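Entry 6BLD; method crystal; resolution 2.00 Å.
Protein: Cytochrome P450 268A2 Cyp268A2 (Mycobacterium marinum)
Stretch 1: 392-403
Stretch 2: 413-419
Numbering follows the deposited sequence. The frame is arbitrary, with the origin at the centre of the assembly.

Stretch 1 392-403: QLPDIQAGDPVY
Stretch 2 (413-419) RSMPCTF

The most striking feature of this contact lies at the C-terminal residue, where the Leu393 CD1 methyl lies over one face of the Phe419 ring in a CH-pi contact: Leu393 CD1 sits 3.6 Å from the centroid of the Phe419 ring, 6° off the perpendicular. Leu393 (m, t) leaves helical geometry at phi/psi -124/76 and opens a type I turn through Pro394 (-65/-21) and Asp395 (-106/23), closed by Ile396 N to Leu393 O at 3.3 Å. The CA-to-CB bond of Leu393 points toward the other stretch, and the Phe419 ring it meets adopts chi1 50° and chi2 87°, and Ile396 (t, t) adds a CB to Phe419 CB approach of 4.1 Å. A water accepts from Asp395 N at 2.9 Å and donates weakly to Phe419 O at 3.5 Å.

Beyond the turn the chains run antiparallel, and Gln397, Ala398, Cys417 and Thr418 are extended. Gln397 (-144/141) and Thr418 (-122/146) form a hydrogen-bonded pair with CA atoms 5.3 Å apart: Gln397 N donates to Thr418 O at 2.8 Å, and Thr418 N to Gln397 O at 2.9 Å. Both carbonyls also receive CA-H contacts, from Ile396 CA to Thr418 O and from Cys417 CA to Gln397 O, each 3.2 Å. Ala398 and Cys417 follow as a non-hydrogen-bonded pair, CA-CA 4.5 Å, with side chains on the face opposite Gln397 and Thr418.

Gly399 N reaches Pro416 O at a short 2.6 Å. Gly399 takes phi/psi -89/-152, and an ideal CB here would lie 2.7 Å from Pro416 CG, a clash that glycine avoids. Met415 (t, t, p) brings SD to 3.7 Å from Ala398 CB and 3.9 Å from Pro401 CG, bridging two otherwise separate apolar groups. Finally, Val402 N donates to Ser414 O at 2.8 Å, and Arg413 N to Val402 O at 2.5 Å.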

# COMPACT_ATOMS: atom_id res chain seq x y z
N GLN A 392 16.18 10.64 -19.12
CA GLN A 392 17.26 9.76 -19.57
C GLN A 392 16.81 8.77 -20.64
O GLN A 392 17.55 8.51 -21.59
CB GLN A 392 17.84 9.00 -18.37
CG GLN A 392 18.26 9.89 -17.22
CD GLN A 392 19.30 9.25 -16.33
OE1 GLN A 392 20.08 8.41 -16.78
NE2 GLN A 392 19.32 9.63 -15.06
N LEU A 393 15.60 8.20 -20.51
CA LEU A 393 15.11 7.16 -21.40
C LEU A 393 13.79 7.60 -22.02
O LEU A 393 12.72 7.10 -21.64
CB LEU A 393 14.96 5.83 -20.66
CG LEU A 393 16.28 5.33 -20.07
CD1 LEU A 393 16.13 3.97 -19.42
CD2 LEU A 393 17.32 5.30 -21.17
N PRO A 394 13.82 8.50 -23.00
CA PRO A 394 12.57 9.03 -23.57
C PRO A 394 11.74 7.98 -24.29
O PRO A 394 10.53 8.19 -24.45
CB PRO A 394 13.04 10.13 -24.53
CG PRO A 394 14.45 10.44 -24.12
CD PRO A 394 15.01 9.14 -23.60
N ASP A 395 12.33 6.87 -24.73
CA ASP A 395 11.62 5.85 -25.49
C ASP A 395 11.34 4.60 -24.67
O ASP A 395 11.14 3.52 -25.25
CB ASP A 395 12.40 5.49 -26.76
CG ASP A 395 13.00 6.71 -27.44
OD1 ASP A 395 12.30 7.73 -27.57
OD2 ASP A 395 14.19 6.64 -27.83
N ILE A 396 11.31 4.71 -23.34
CA ILE A 396 11.09 3.54 -22.51
C ILE A 396 9.66 3.06 -22.65
O ILE A 396 8.71 3.86 -22.75
CB ILE A 396 11.45 3.84 -21.04
CG1 ILE A 396 11.40 2.56 -20.20
CG2 ILE A 396 10.52 4.90 -20.45
CD1 ILE A 396 11.75 2.76 -18.75
N GLN A 397 9.48 1.74 -22.68
CA GLN A 397 8.17 1.11 -22.80
C GLN A 397 8.14 -0.15 -21.96
O GLN A 397 9.12 -0.90 -21.92
CB GLN A 397 7.84 0.78 -24.26
CG GLN A 397 7.44 1.99 -25.10
CD GLN A 397 6.08 1.82 -25.75
OE1 GLN A 397 5.82 0.82 -26.42
NE2 GLN A 397 5.21 2.79 -25.55
N ALA A 398 7.01 -0.40 -21.30
CA ALA A 398 6.86 -1.56 -20.44
C ALA A 398 6.41 -2.77 -21.25
O ALA A 398 5.62 -2.65 -22.19
CB ALA A 398 5.84 -1.28 -19.33
N GLY A 399 6.93 -3.93 -20.88
CA GLY A 399 6.57 -5.19 -21.51
C GLY A 399 5.38 -5.85 -20.84
O GLY A 399 4.52 -5.19 -20.25
N ASP A 400 5.34 -7.17 -20.94
CA ASP A 400 4.24 -7.94 -20.36
C ASP A 400 4.42 -8.04 -18.85
O ASP A 400 5.40 -8.64 -18.38
CB ASP A 400 4.19 -9.34 -20.96
CG ASP A 400 3.38 -9.39 -22.24
OD1 ASP A 400 2.50 -8.52 -22.43
OD2 ASP A 400 3.64 -10.29 -23.06
N PRO A 401 3.51 -7.48 -18.05
CA PRO A 401 3.65 -7.58 -16.59
C PRO A 401 3.16 -8.93 -16.08
O PRO A 401 2.27 -9.56 -16.64
CB PRO A 401 2.76 -6.45 -16.07
CG PRO A 401 2.24 -5.71 -17.30
CD PRO A 401 2.35 -6.67 -18.43
N VAL A 402 3.78 -9.36 -14.99
CA VAL A 402 3.38 -10.57 -14.27
C VAL A 402 2.76 -10.11 -12.96
O VAL A 402 3.46 -9.68 -12.04
CB VAL A 402 4.57 -11.51 -14.03
CG1 VAL A 402 4.12 -12.73 -13.24
CG2 VAL A 402 5.19 -11.93 -15.35
N TYR A 403 1.43 -10.19 -12.88
CA TYR A 403 0.71 -9.70 -11.71
C TYR A 403 0.73 -10.73 -10.60
O TYR A 403 0.67 -11.94 -10.84
CB TYR A 403 -0.72 -9.34 -12.09
CG TYR A 403 -0.82 -8.13 -12.99
CD1 TYR A 403 -0.75 -6.84 -12.47
CD2 TYR A 403 -0.97 -8.27 -14.36
CE1 TYR A 403 -0.84 -5.73 -13.29
CE2 TYR A 403 -1.06 -7.17 -15.19
CZ TYR A 403 -0.99 -5.90 -14.65
OH TYR A 403 -1.07 -4.80 -15.47
N ARG A 413 4.89 -8.74 -10.20
CA ARG A 413 6.07 -9.50 -9.81
C ARG A 413 7.28 -9.11 -10.66
O ARG A 413 8.35 -8.80 -10.13
CB ARG A 413 5.79 -11.00 -9.92
CG ARG A 413 6.99 -11.89 -9.63
CD ARG A 413 7.55 -11.63 -8.24
NE ARG A 413 6.53 -11.81 -7.20
CZ ARG A 413 6.56 -11.20 -6.02
NH1 ARG A 413 7.56 -10.38 -5.72
NH2 ARG A 413 5.60 -11.42 -5.14
N SER A 414 7.12 -9.13 -11.98
CA SER A 414 8.19 -8.75 -12.89
C SER A 414 7.57 -8.17 -14.15
O SER A 414 6.41 -8.44 -14.48
CB SER A 414 9.10 -9.94 -13.22
OG SER A 414 8.36 -10.98 -13.84
N MET A 415 8.37 -7.38 -14.87
CA MET A 415 7.91 -6.71 -16.07
C MET A 415 9.10 -6.20 -16.86
O MET A 415 9.80 -5.28 -16.41
CB MET A 415 6.96 -5.57 -15.72
CG MET A 415 6.46 -4.77 -16.91
SD MET A 415 5.32 -3.47 -16.42
CE MET A 415 6.43 -2.34 -15.58
N PRO A 416 9.38 -6.76 -18.03
CA PRO A 416 10.49 -6.26 -18.84
C PRO A 416 10.19 -4.88 -19.40
O PRO A 416 9.04 -4.46 -19.53
CB PRO A 416 10.62 -7.30 -19.96
CG PRO A 416 9.25 -7.90 -20.07
CD PRO A 416 8.68 -7.89 -18.67
N CYS A 417 11.26 -4.16 -19.72
CA CYS A 417 11.15 -2.83 -20.29
C CYS A 417 12.16 -2.67 -21.41
O CYS A 417 13.27 -3.21 -21.34
CB CYS A 417 11.36 -1.74 -19.22
SG CYS A 417 13.02 -1.67 -18.52
N THR A 418 11.77 -1.93 -22.44
CA THR A 418 12.62 -1.67 -23.59
C THR A 418 12.80 -0.17 -23.76
O THR A 418 11.90 0.62 -23.46
CB THR A 418 12.02 -2.25 -24.88
OG1 THR A 418 10.69 -1.74 -25.06
CG2 THR A 418 11.97 -3.77 -24.79
N PHE A 419 13.98 0.22 -24.24
CA PHE A 419 14.28 1.62 -24.50
C PHE A 419 15.47 1.76 -25.45
O PHE A 419 16.17 2.77 -25.44
CB PHE A 419 14.57 2.37 -23.19
CG PHE A 419 15.57 1.69 -22.30
CD1 PHE A 419 16.93 1.92 -22.46
CD2 PHE A 419 15.16 0.83 -21.30
CE1 PHE A 419 17.86 1.29 -21.65
CE2 PHE A 419 16.08 0.20 -20.48
CZ PHE A 419 17.43 0.43 -20.65
O HOH W 1 15.11 6.00 -24.64